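Local coordinates for protein cellulase (glycosyl hydrolase family 5) (Bacteroides ovatus, PDB 3ZMR) that hydrolyses the beta-1,4-glucan backbone of xyloglucan with retention of anomeric configuration, releasing xyloglucan oligosaccharides, at residues A[133-138]-A[148-153]; A[157-162]-A[444-449]; A[176-181]-A[216-221]. All blocks are in the same frame, centred on the assembly; numbering follows the deposited sequence.

Overall arrangement
The catalytic part of the chain is an eight-stranded (beta/alpha) barrel, and its three contacts show how such a barrel organises the loops at one end. Contact 1 comes first and is local: it folds the loop between strand 125-127 and helix 157-165 back on itself. Contact 2 opens just after it and closes 282 residues later, tying helix 157-165 to the loop after the last barrel strand, 433-436. Within that long span contact 3 opens and closes, joining the loops after strands 170-173 and 210-214. None of them cross. Contact 1 touches both others, through Val135 on Ala176 and Pro153 on Arg448, whereas contacts 2 and 3 stay apart.

Contact 1: residues A[133-138]-A[148-153]; sequences EAVIVG and TCWGNP. With BGC (beta-D-glucopyranose), chain C; XYS (alpha-D-xylopyranose), chain B; BGC (beta-D-glucopyranose), chain D; EDO (1,2-ethanediol), chain K.
Ala134 and Trp150 meet in a CH-pi contact within the first beta-alpha loop of the barrel, where the chain turns through the small hairpin of strands 136-137 and 143-144 beside the xyloglucan cleft. Ala134 CA stands over the six-membered ring of Trp150, 3.6 Å from its centroid. Its CB is displaced toward the five-membered ring and lies 3.5 Å from Trp150 CD2. A glucose of the glucan chain (chain C) lies over the opposite face, its O4 3.3 Å from Trp150 CD1, which leaves the indole sandwiched between main chain and sugar. A type I turn from Thr148 to Gly151 sets Cys149 and Trp150 at its two central positions. Cys149 SG, held between its own backbone N and carbonyl carbon (chi1 75°), packs 3.7 Å from Ala134 CB. The sulphur comes closer still to the carbonyl of Ala134, 3.5 Å from Cys149 SG to Ala134 O. It also meets Ile136 CD1, a methyl that sits at the indole edge and approaches C6 of a second glucose (chain D). The indole N-H is only loosely used: Trp150 NE1 gives a weak, strongly bent bond to Val135 O, 2.9 Å long at 123°. Replacing Trp150 by an alanine would probably leave the chain C glucose without its flat support and open a gap over Ala134 CA. Two residues beyond Val135, the substrate-binding Val137 donates a nearly straight bond (171°) from its backbone N-H to O5 of the chain B xylose. Apolar packing therefore shapes this wall of the cleft, while xylose is met by a main-chain N-H whose position depends on the path of the backbone.

Contact 2: residues A[157-162]-A[444-449]; sequences KVLFEG and KLFDRT
Phe446 begins the contact with Leu159 and Gly162, where the loop after the eighth barrel strand, 433-436, passes against helix 157-165, the helix that follows the first strand; the two ends of the TIM-barrel circuit meet here. The Phe446 ring leans toward the helix at Gly162, CE1 coming within 3.5 Å of Gly162 O. Its CB rests 4.0 Å from Leu159 CD1. Asp447 contributes mainly by shaping its own loop: OD1 accepts from Thr449 N, 2.9 Å away, in an Asx turn, and a second bond comes from Thr450 N. The side chain of Arg448 starts out away from the helix, yet its bent chain (chi2 -58°) brings CD to 3.8 Å from Leu159 CD2. Both Leu159 methyls are therefore used: CD1 is nearest Phe446 CB but also close to Asp447 O and Arg448 CD, while CD2 rests on Arg448 CD. Beyond CD the guanidinium turns to other partners, a salt bridge with Asp438 and hydrogen bonds to Thr131 OG1 and Gly129 O, so the charge is met by the loops after the first and last barrel strands while the methylene serves as packing. The segments themselves meet through van der Waals contact. At Thr449 the polar link to the start of the helix is indirect: Asn156 donates through ND2 to Thr449 O and accepts through OD1 from Leu159 N. That same Thr449 O lies 3.4 Å from Val158 CG2.

Contact 3: residues A[176-181]-A[216-221]; sequences AYSHQF and HWEGGW. With XYS (alpha-D-xylopyranose), chain E; GLC (alpha-D-glucopyranose), chain L; BGC (beta-D-glucopyranose), chain F.
Glu218 reaches across to Tyr177 and Ser178 and ends in a carboxylate gripped by four hydrogen bonds, two on each oxygen. OE1 takes both backbone donors: Tyr177 N, 2.7 Å away and nearly in line with the C-O bond of OE1, and Ser178 N, 2.9 Å away on the syn side in an almost straight bond (171°). OE2 receives Ser178 OG at 2.7 Å from above the carboxylate plane, 50° out of it. Its anti lone pair is taken by Trp221 NE1, also 2.7 Å from OE2, within the same loop. With donors arriving both near the plane and from above it, rotation of the carboxylate is restrained. The group is buried, and this many donors are likely to favour its charged form, as would Arg236, which hydrogen-bonds Ser178 OG and makes a cation-pi contact with Trp221.

These are loops after the second and third strands of the (beta/alpha)8 barrel of family 5 glycoside hydrolases, at the end that carries the sugar. The second loop makes a type I' turn from Trp217 to Gly220, and Glu218 CG lies between its backbone N and carbonyl carbon (chi1 62°), from where the extended chain runs to its partners.

Apolar contact is slight: Ala176 CB lies 3.8 Å from Glu218 CB, and Met240 of helix 227-248 touches both Ser178 and Glu218.

Sugar contacts lie on the far side of the turn. His216 NE2 donates to O3 of a glucose modelled in both anomeric forms, 2.9 Å in the alpha form, with the oxygen near the ring plane. Trp217 offers one face to the chain E xylose, whose C2 sits over its centre, while the amides of Gly219 and Gly220 back the opposite face.

Contact 1: residues A[133-138]-A[148-153]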
loop_
_atom_site.group_PDB
_atom_site.type_symbol
_atom_site.label_atom_id
_atom_site.label_comp_id
_atom_site.label_asym_id
_atom_site.label_seq_id
_atom_site.Cartn_x
_atom_site.Cartn_y
_atom_site.Cartn_z
ATOM N N GLU A 133 -10.449 -3.998 12.914
ATOM C CA GLU A 133 -10.879 -4.540 11.637
ATOM C C GLU A 133 -11.783 -5.812 11.778
ATOM O O GLU A 133 -12.234 -6.360 10.787
ATOM C CB GLU A 133 -9.692 -4.861 10.736
ATOM C CG GLU A 133 -8.993 -6.198 10.957
ATOM C CD GLU A 133 -8.038 -6.303 12.114
ATOM O OE1 GLU A 133 -8.184 -5.612 13.155
ATOM O OE2 GLU A 133 -7.101 -7.154 11.975
ATOM N N ALA A 134 -11.992 -6.261 13.016
ATOM C CA ALA A 134 -12.815 -7.458 13.273
ATOM C C ALA A 134 -14.286 -7.204 12.844
ATOM O O ALA A 134 -14.932 -6.230 13.249
ATOM C CB ALA A 134 -12.755 -7.812 14.738
ATOM N N VAL A 135 -14.778 -8.090 11.992
ATOM C CA VAL A 135 -16.140 -8.025 11.464
ATOM C C VAL A 135 -16.745 -9.445 11.512
ATOM O O VAL A 135 -16.056 -10.425 11.282
ATOM C CB VAL A 135 -16.195 -7.464 10.019
ATOM C CG1 VAL A 135 -15.907 -5.969 10.020
ATOM C CG2 VAL A 135 -15.265 -8.241 9.077
ATOM N N ILE A 136 -18.036 -9.509 11.818
ATOM C CA ILE A 136 -18.799 -10.738 11.649
ATOM C C ILE A 136 -19.378 -10.647 10.232
ATOM O O ILE A 136 -20.059 -9.677 9.878
ATOM C CB ILE A 136 -19.883 -10.883 12.724
ATOM C CG1 ILE A 136 -19.278 -10.846 14.142
ATOM C CG2 ILE A 136 -20.725 -12.124 12.468
ATOM C CD1 ILE A 136 -18.201 -11.850 14.441
ATOM N N VAL A 137 -19.063 -11.648 9.420
ATOM C CA VAL A 137 -19.445 -11.650 8.010
ATOM C C VAL A 137 -20.493 -12.725 7.752
ATOM O O VAL A 137 -20.253 -13.908 7.959
ATOM C CB VAL A 137 -18.241 -11.899 7.075
ATOM C CG1 VAL A 137 -18.660 -11.741 5.621
ATOM C CG2 VAL A 137 -17.115 -10.943 7.384
ATOM N N GLY A 138 -21.629 -12.297 7.247
ATOM C CA GLY A 138 -22.719 -13.210 6.927
ATOM C C GLY A 138 -22.595 -13.796 5.522
ATOM O O GLY A 138 -21.833 -13.292 4.694
ATOM N N THR A 148 -14.350 -5.861 19.398
ATOM C CA THR A 148 -14.215 -6.989 20.327
ATOM C C THR A 148 -14.707 -8.300 19.731
ATOM O O THR A 148 -14.619 -9.352 20.399
ATOM C CB THR A 148 -14.949 -6.750 21.659
ATOM O OG1 THR A 148 -16.376 -6.785 21.459
ATOM C CG2 THR A 148 -14.506 -5.430 22.284
ATOM N N CYS A 149 -15.201 -8.287 18.491
ATOM C CA CYS A 149 -15.957 -9.455 18.001
ATOM C C CYS A 149 -15.096 -10.651 17.596
ATOM O O CYS A 149 -15.615 -11.747 17.338
ATOM C CB CYS A 149 -16.957 -9.101 16.902
ATOM S SG CYS A 149 -16.317 -8.755 15.273
ATOM N N TRP A 150 -13.783 -10.434 17.503
ATOM C CA TRP A 150 -12.829 -11.547 17.291
ATOM C C TRP A 150 -12.022 -11.865 18.543
ATOM O O TRP A 150 -10.997 -12.530 18.461
ATOM C CB TRP A 150 -11.927 -11.261 16.094
ATOM C CG TRP A 150 -12.621 -11.290 14.751
ATOM C CD1 TRP A 150 -13.933 -11.664 14.476
ATOM C CD2 TRP A 150 -12.036 -10.959 13.479
ATOM N NE1 TRP A 150 -14.183 -11.569 13.126
ATOM C CE2 TRP A 150 -13.038 -11.134 12.492
ATOM C CE3 TRP A 150 -10.759 -10.506 13.082
ATOM C CZ2 TRP A 150 -12.801 -10.873 11.162
ATOM C CZ3 TRP A 150 -10.545 -10.244 11.745
ATOM C CH2 TRP A 150 -11.541 -10.431 10.813
ATOM N N GLY A 151 -12.473 -11.370 19.692
ATOM C CA GLY A 151 -11.948 -11.817 20.977
ATOM C C GLY A 151 -10.951 -10.920 21.676
ATOM O O GLY A 151 -10.473 -11.262 22.761
ATOM N N ASN A 152 -10.601 -9.794 21.045
ATOM C CA ASN A 152 -9.743 -8.817 21.703
ATOM C C ASN A 152 -10.512 -7.726 22.415
ATOM O O ASN A 152 -11.605 -7.383 21.998
ATOM C CB ASN A 152 -8.788 -8.185 20.683
ATOM C CG ASN A 152 -7.687 -9.155 20.292
ATOM O OD1 ASN A 152 -6.968 -9.646 21.163
ATOM N ND2 ASN A 152 -7.562 -9.449 19.016
ATOM N N PRO A 153 -9.922 -7.174 23.484
ATOM C CA PRO A 153 -10.510 -6.014 24.110
ATOM C C PRO A 153 -10.205 -4.734 23.341
ATOM O O PRO A 153 -9.368 -4.725 22.437
ATOM C CB PRO A 153 -9.805 -5.972 25.470
ATOM C CG PRO A 153 -8.457 -6.578 25.224
ATOM C CD PRO A 153 -8.650 -7.573 24.129
HETATM C C2 BGC C . -11.436 -15.214 11.567
HETATM C C3 BGC C . -12.608 -15.003 12.523
HETATM C C4 BGC C . -12.161 -15.285 13.967
HETATM C C5 BGC C . -10.856 -14.555 14.284
HETATM C C6 BGC C . -10.317 -14.873 15.658
HETATM C C1 BGC C . -10.199 -14.465 12.030
HETATM O O2 BGC C . -11.799 -14.817 10.247
HETATM O O3 BGC C . -13.711 -15.824 12.072
HETATM O O4 BGC C . -13.113 -14.821 14.950
HETATM O O5 BGC C . -9.846 -14.883 13.339
HETATM O O6 BGC C . -10.024 -16.277 15.748
HETATM C C1 XYS B . -17.511 -15.185 10.728
HETATM C C2 XYS B . -17.134 -15.986 9.483
HETATM C C3 XYS B . -15.664 -15.746 9.128
HETATM C C4 XYS B . -15.405 -14.239 9.018
HETATM C C5 XYS B . -15.889 -13.508 10.288
HETATM O O2 XYS B . -17.378 -17.383 9.691
HETATM O O3 XYS B . -15.370 -16.413 7.890
HETATM O O4 XYS B . -14.010 -13.962 8.759
HETATM O O5 XYS B . -17.275 -13.792 10.522
HETATM C C2 BGC D . -14.817 -15.327 16.501
HETATM C C3 BGC D . -16.132 -16.051 16.751
HETATM C C4 BGC D . -17.104 -15.672 15.630
HETATM C C5 BGC D . -16.512 -15.849 14.224
HETATM C C6 BGC D . -17.438 -15.404 13.092
HETATM C C1 BGC D . -14.321 -15.563 15.070
HETATM O O2 BGC D . -13.868 -15.782 17.466
HETATM O O3 BGC D . -16.699 -15.733 18.037
HETATM O O4 BGC D . -18.231 -16.506 15.784
HETATM O O5 BGC D . -15.284 -15.106 14.118
HETATM O O6 BGC D . -16.792 -15.696 11.850
HETATM C C1 EDO K . -8.095 -13.049 20.119
HETATM O O1 EDO K . -8.646 -13.747 19.005
HETATM C C2 EDO K . -8.272 -13.771 21.442
HETATM O O2 EDO K . -8.002 -15.165 21.298
#

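Contact 2: residues A[157-162]-A[444-449]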
loop_
_atom_site.group_PDB
_atom_site.type_symbol
_atom_site.label_atom_id
_atom_site.label_comp_id
_atom_site.label_asym_id
_atom_site.label_seq_id
_atom_site.Cartn_x
_atom_site.Cartn_y
_atom_site.Cartn_z
ATOM N N LYS A 157 -4.499 2.527 26.756
ATOM C CA LYS A 157 -3.266 3.267 27.038
ATOM C C LYS A 157 -2.147 2.335 27.512
ATOM O O LYS A 157 -1.019 2.422 27.045
ATOM C CB LYS A 157 -3.539 4.391 28.078
ATOM C CG LYS A 157 -2.336 5.034 28.755
ATOM C CD LYS A 157 -2.772 6.144 29.740
ATOM C CE LYS A 157 -1.646 6.606 30.656
ATOM N NZ LYS A 157 -1.156 5.530 31.565
ATOM N N VAL A 158 -2.441 1.416 28.424
ATOM C CA VAL A 158 -1.375 0.571 28.935
ATOM C C VAL A 158 -0.817 -0.357 27.849
ATOM O O VAL A 158 0.381 -0.698 27.866
ATOM C CB VAL A 158 -1.766 -0.239 30.204
ATOM C CG1 VAL A 158 -2.048 0.719 31.366
ATOM C CG2 VAL A 158 -2.925 -1.161 29.946
ATOM N N LEU A 159 -1.653 -0.787 26.899
ATOM C CA LEU A 159 -1.138 -1.597 25.787
ATOM C C LEU A 159 -0.121 -0.798 24.964
ATOM O O LEU A 159 0.974 -1.257 24.677
ATOM C CB LEU A 159 -2.287 -2.049 24.859
ATOM C CG LEU A 159 -1.848 -2.762 23.580
ATOM C CD1 LEU A 159 -1.028 -4.012 23.938
ATOM C CD2 LEU A 159 -3.060 -3.084 22.705
ATOM N N PHE A 160 -0.511 0.416 24.574
ATOM C CA PHE A 160 0.395 1.235 23.753
ATOM C C PHE A 160 1.657 1.617 24.493
ATOM O O PHE A 160 2.728 1.642 23.895
ATOM C CB PHE A 160 -0.323 2.466 23.190
ATOM C CG PHE A 160 -1.405 2.103 22.201
ATOM C CD1 PHE A 160 -1.094 1.359 21.049
ATOM C CD2 PHE A 160 -2.739 2.483 22.406
ATOM C CE1 PHE A 160 -2.074 1.031 20.129
ATOM C CE2 PHE A 160 -3.720 2.138 21.483
ATOM C CZ PHE A 160 -3.393 1.427 20.348
ATOM N N GLU A 161 1.537 1.894 25.794
ATOM C CA GLU A 161 2.709 2.148 26.620
ATOM C C GLU A 161 3.642 0.936 26.703
ATOM O O GLU A 161 4.860 1.071 26.662
ATOM C CB GLU A 161 2.308 2.620 28.020
ATOM C CG GLU A 161 1.715 4.014 28.001
ATOM C CD GLU A 161 1.241 4.499 29.337
ATOM O OE1 GLU A 161 0.963 3.667 30.236
ATOM O OE2 GLU A 161 1.120 5.740 29.460
ATOM N N GLY A 162 3.054 -0.254 26.763
ATOM C CA GLY A 162 3.855 -1.483 26.808
ATOM C C GLY A 162 4.586 -1.729 25.506
ATOM O O GLY A 162 5.744 -2.161 25.477
ATOM N N LYS A 444 0.661 -13.633 19.945
ATOM C CA LYS A 444 0.709 -12.273 20.449
ATOM C C LYS A 444 2.016 -11.975 21.220
ATOM O O LYS A 444 2.634 -12.886 21.823
ATOM C CB LYS A 444 -0.523 -11.974 21.307
ATOM C CG LYS A 444 -0.462 -12.570 22.708
ATOM C CD LYS A 444 -1.825 -12.547 23.393
ATOM C CE LYS A 444 -1.695 -13.043 24.828
ATOM N NZ LYS A 444 -3.017 -13.123 25.503
ATOM N N LEU A 445 2.434 -10.699 21.205
ATOM C CA LEU A 445 3.619 -10.298 21.949
ATOM C C LEU A 445 3.301 -9.762 23.332
ATOM O O LEU A 445 4.135 -9.815 24.234
ATOM C CB LEU A 445 4.435 -9.286 21.174
ATOM C CG LEU A 445 4.920 -9.723 19.808
ATOM C CD1 LEU A 445 5.679 -8.558 19.189
ATOM C CD2 LEU A 445 5.796 -10.990 19.862
ATOM N N PHE A 446 2.076 -9.258 23.476
ATOM C CA PHE A 446 1.639 -8.566 24.702
ATOM C C PHE A 446 0.286 -9.096 25.190
ATOM O O PHE A 446 -0.530 -9.571 24.419
ATOM C CB PHE A 446 1.498 -7.035 24.467
ATOM C CG PHE A 446 2.767 -6.394 24.043
ATOM C CD1 PHE A 446 3.699 -5.974 24.983
ATOM C CD2 PHE A 446 3.069 -6.259 22.701
ATOM C CE1 PHE A 446 4.910 -5.442 24.578
ATOM C CE2 PHE A 446 4.281 -5.721 22.305
ATOM C CZ PHE A 446 5.210 -5.347 23.241
ATOM N N ASP A 447 0.070 -8.980 26.497
ATOM C CA ASP A 447 -1.259 -9.102 27.052
ATOM C C ASP A 447 -2.057 -7.850 26.652
ATOM O O ASP A 447 -1.667 -6.728 26.983
ATOM C CB ASP A 447 -1.219 -9.193 28.564
ATOM C CG ASP A 447 -2.524 -9.627 29.120
ATOM O OD1 ASP A 447 -3.464 -8.834 29.129
ATOM O OD2 ASP A 447 -2.637 -10.775 29.519
ATOM N N ARG A 448 -3.153 -8.040 25.919
ATOM C CA ARG A 448 -3.938 -6.872 25.454
ATOM C C ARG A 448 -4.573 -6.055 26.574
ATOM O O ARG A 448 -4.787 -4.847 26.456
ATOM C CB ARG A 448 -5.010 -7.292 24.464
ATOM C CG ARG A 448 -4.523 -7.811 23.123
ATOM C CD ARG A 448 -3.663 -6.790 22.378
ATOM N NE ARG A 448 -3.385 -7.217 21.022
ATOM C CZ ARG A 448 -4.239 -7.129 20.014
ATOM N NH1 ARG A 448 -5.418 -6.526 20.151
ATOM N NH2 ARG A 448 -3.879 -7.604 18.835
ATOM N N THR A 449 -4.891 -6.705 27.680
ATOM C CA THR A 449 -5.533 -6.005 28.789
ATOM C C THR A 449 -4.570 -5.147 29.578
ATOM O O THR A 449 -4.883 -3.975 29.900
ATOM C CB THR A 449 -6.269 -7.004 29.685
ATOM O OG1 THR A 449 -7.272 -7.654 28.900
ATOM C CG2 THR A 449 -6.937 -6.281 30.848
#

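Contact 3: residues A[176-181]-A[216-221]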
loop_
_atom_site.group_PDB
_atom_site.type_symbol
_atom_site.label_atom_id
_atom_site.label_comp_id
_atom_site.label_asym_id
_atom_site.label_seq_id
_atom_site.Cartn_x
_atom_site.Cartn_y
_atom_site.Cartn_z
ATOM N N ALA A 176 -11.801 -1.462 10.314
ATOM C CA ALA A 176 -12.982 -1.690 9.496
ATOM C C ALA A 176 -13.942 -0.540 9.836
ATOM O O ALA A 176 -13.949 -0.018 10.967
ATOM C CB ALA A 176 -13.647 -3.002 9.882
ATOM N N TYR A 177 -14.737 -0.170 8.834
ATOM C CA TYR A 177 -15.772 0.872 8.961
ATOM C C TYR A 177 -17.132 0.468 8.417
ATOM O O TYR A 177 -18.144 1.052 8.821
ATOM C CB TYR A 177 -15.325 2.154 8.241
ATOM C CG TYR A 177 -14.043 2.777 8.718
ATOM C CD1 TYR A 177 -12.815 2.398 8.176
ATOM C CD2 TYR A 177 -14.046 3.727 9.741
ATOM C CE1 TYR A 177 -11.636 3.009 8.613
ATOM C CE2 TYR A 177 -12.887 4.321 10.188
ATOM C CZ TYR A 177 -11.690 3.957 9.641
ATOM O OH TYR A 177 -10.574 4.621 10.115
ATOM N N SER A 178 -17.145 -0.480 7.485
ATOM C CA SER A 178 -18.339 -0.803 6.697
ATOM C C SER A 178 -19.409 -1.598 7.463
ATOM O O SER A 178 -20.528 -1.801 6.967
ATOM C CB SER A 178 -17.981 -1.516 5.399
ATOM O OG SER A 178 -17.226 -0.628 4.573
ATOM N N HIS A 179 -19.062 -1.994 8.676
ATOM C CA HIS A 179 -20.008 -2.566 9.634
ATOM C C HIS A 179 -20.614 -1.512 10.553
ATOM O O HIS A 179 -21.415 -1.822 11.446
ATOM C CB HIS A 179 -19.341 -3.657 10.465
ATOM C CG HIS A 179 -18.198 -3.189 11.302
ATOM N ND1 HIS A 179 -17.354 -2.169 10.909
ATOM C CD2 HIS A 179 -17.701 -3.665 12.472
ATOM C CE1 HIS A 179 -16.425 -2.004 11.833
ATOM N NE2 HIS A 179 -16.603 -2.905 12.787
ATOM N N GLN A 180 -20.247 -0.252 10.321
ATOM C CA GLN A 180 -20.603 0.870 11.210
ATOM C C GLN A 180 -21.149 2.068 10.419
ATOM O O GLN A 180 -20.947 3.234 10.817
ATOM C CB GLN A 180 -19.418 1.283 12.093
ATOM C CG GLN A 180 -18.951 0.178 13.018
ATOM C CD GLN A 180 -19.861 -0.013 14.221
ATOM O OE1 GLN A 180 -20.571 0.899 14.647
ATOM N NE2 GLN A 180 -19.839 -1.208 14.786
ATOM N N PHE A 181 -21.800 1.790 9.288
ATOM C CA PHE A 181 -22.443 2.852 8.521
ATOM C C PHE A 181 -23.744 3.301 9.207
ATOM O O PHE A 181 -24.542 2.499 9.671
ATOM C CB PHE A 181 -22.748 2.408 7.092
ATOM C CG PHE A 181 -21.549 2.213 6.209
ATOM C CD1 PHE A 181 -20.467 3.084 6.220
ATOM C CD2 PHE A 181 -21.549 1.190 5.281
ATOM C CE1 PHE A 181 -19.395 2.859 5.365
ATOM C CE2 PHE A 181 -20.504 0.984 4.390
ATOM C CZ PHE A 181 -19.416 1.843 4.430
ATOM N N HIS A 216 -9.238 -1.966 6.092
ATOM C CA HIS A 216 -8.730 -3.322 5.978
ATOM C C HIS A 216 -9.692 -4.142 5.106
ATOM O O HIS A 216 -10.541 -3.581 4.403
ATOM C CB HIS A 216 -8.562 -3.928 7.379
ATOM C CG HIS A 216 -7.498 -4.981 7.493
ATOM N ND1 HIS A 216 -6.166 -4.677 7.412
ATOM C CD2 HIS A 216 -7.571 -6.325 7.720
ATOM C CE1 HIS A 216 -5.449 -5.778 7.596
ATOM N NE2 HIS A 216 -6.283 -6.796 7.804
ATOM N N TRP A 217 -9.584 -5.461 5.177
ATOM C CA TRP A 217 -10.365 -6.385 4.349
ATOM C C TRP A 217 -11.881 -6.178 4.486
ATOM O O TRP A 217 -12.594 -6.045 3.504
ATOM C CB TRP A 217 -10.004 -7.813 4.777
ATOM C CG TRP A 217 -10.839 -8.893 4.147
ATOM C CD1 TRP A 217 -10.839 -9.316 2.827
ATOM C CD2 TRP A 217 -11.829 -9.695 4.820
ATOM N NE1 TRP A 217 -11.774 -10.324 2.651
ATOM C CE2 TRP A 217 -12.366 -10.589 3.858
ATOM C CE3 TRP A 217 -12.269 -9.781 6.151
ATOM C CZ2 TRP A 217 -13.315 -11.541 4.188
ATOM C CZ3 TRP A 217 -13.234 -10.731 6.465
ATOM C CH2 TRP A 217 -13.739 -11.577 5.502
ATOM N N GLU A 218 -12.350 -6.182 5.725
ATOM C CA GLU A 218 -13.768 -5.960 6.085
ATOM C C GLU A 218 -14.793 -6.582 5.109
ATOM O O GLU A 218 -15.716 -5.934 4.614
ATOM C CB GLU A 218 -14.072 -4.506 6.391
ATOM C CG GLU A 218 -13.862 -3.523 5.266
ATOM C CD GLU A 218 -14.476 -2.160 5.547
ATOM O OE1 GLU A 218 -14.725 -1.846 6.731
ATOM O OE2 GLU A 218 -14.690 -1.404 4.569
ATOM N N GLY A 219 -14.616 -7.879 4.863
ATOM C CA GLY A 219 -15.528 -8.663 4.040
ATOM C C GLY A 219 -15.170 -8.799 2.579
ATOM O O GLY A 219 -15.762 -9.626 1.865
ATOM N N GLY A 220 -14.212 -7.991 2.119
ATOM C CA GLY A 220 -13.644 -8.163 0.775
ATOM C C GLY A 220 -14.315 -7.346 -0.325
ATOM O O GLY A 220 -14.099 -7.619 -1.515
ATOM N N TRP A 221 -15.106 -6.327 0.024
ATOM C CA TRP A 221 -15.800 -5.546 -1.017
ATOM C C TRP A 221 -14.884 -4.921 -2.058
ATOM O O TRP A 221 -15.315 -4.702 -3.182
ATOM C CB TRP A 221 -16.637 -4.437 -0.401
ATOM C CG TRP A 221 -15.878 -3.378 0.336
ATOM C CD1 TRP A 221 -15.565 -3.352 1.677
ATOM C CD2 TRP A 221 -15.295 -2.186 -0.231
ATOM N NE1 TRP A 221 -14.839 -2.221 1.979
ATOM C CE2 TRP A 221 -14.679 -1.473 0.832
ATOM C CE3 TRP A 221 -15.283 -1.623 -1.509
ATOM C CZ2 TRP A 221 -13.992 -0.256 0.625
ATOM C CZ3 TRP A 221 -14.631 -0.397 -1.697
ATOM C CH2 TRP A 221 -14.033 0.281 -0.634
HETATM C C1 XYS E . -9.991 -12.259 6.878
HETATM C C2 XYS E . -10.375 -13.063 5.608
HETATM C C3 XYS E . -9.106 -13.236 4.782
HETATM C C4 XYS E . -8.420 -11.905 4.502
HETATM C C5 XYS E . -8.195 -11.065 5.776
HETATM O O2 XYS E . -10.952 -14.380 5.860
HETATM O O3 XYS E . -9.363 -13.864 3.522
HETATM O O4 XYS E . -7.165 -12.179 3.903
HETATM O O5 XYS E . -9.397 -10.997 6.531
HETATM C C1 GLC L . -2.851 -10.686 6.004
HETATM C C2 GLC L . -4.147 -9.980 6.382
HETATM C C3 GLC L . -4.552 -10.269 7.829
HETATM C C4 GLC L . -4.576 -11.792 7.995
HETATM C C5 GLC L . -3.282 -12.420 7.457
HETATM C C6 GLC L . -3.214 -13.937 7.605
HETATM O O2 GLC L . -4.002 -8.608 6.125
HETATM O O3 GLC L . -5.796 -9.621 8.177
HETATM O O4 GLC L . -4.688 -12.025 9.372
HETATM O O5 GLC L . -3.086 -12.065 6.107
HETATM O O6 GLC L . -2.601 -14.199 8.854
HETATM C C2 BGC F . -4.193 -9.912 6.183
HETATM C C3 BGC F . -4.482 -10.271 7.650
HETATM C C4 BGC F . -4.399 -11.771 7.908
HETATM C C5 BGC F . -3.019 -12.182 7.373
HETATM C C6 BGC F . -2.750 -13.653 7.638
HETATM C C1 BGC F . -2.969 -10.576 5.536
HETATM O O2 BGC F . -4.054 -8.496 6.073
HETATM O O3 BGC F . -5.801 -9.789 7.987
HETATM O O4 BGC F . -4.621 -12.050 9.321
HETATM O O5 BGC F . -2.917 -11.942 5.956
HETATM O O6 BGC F . -3.912 -14.379 7.202
#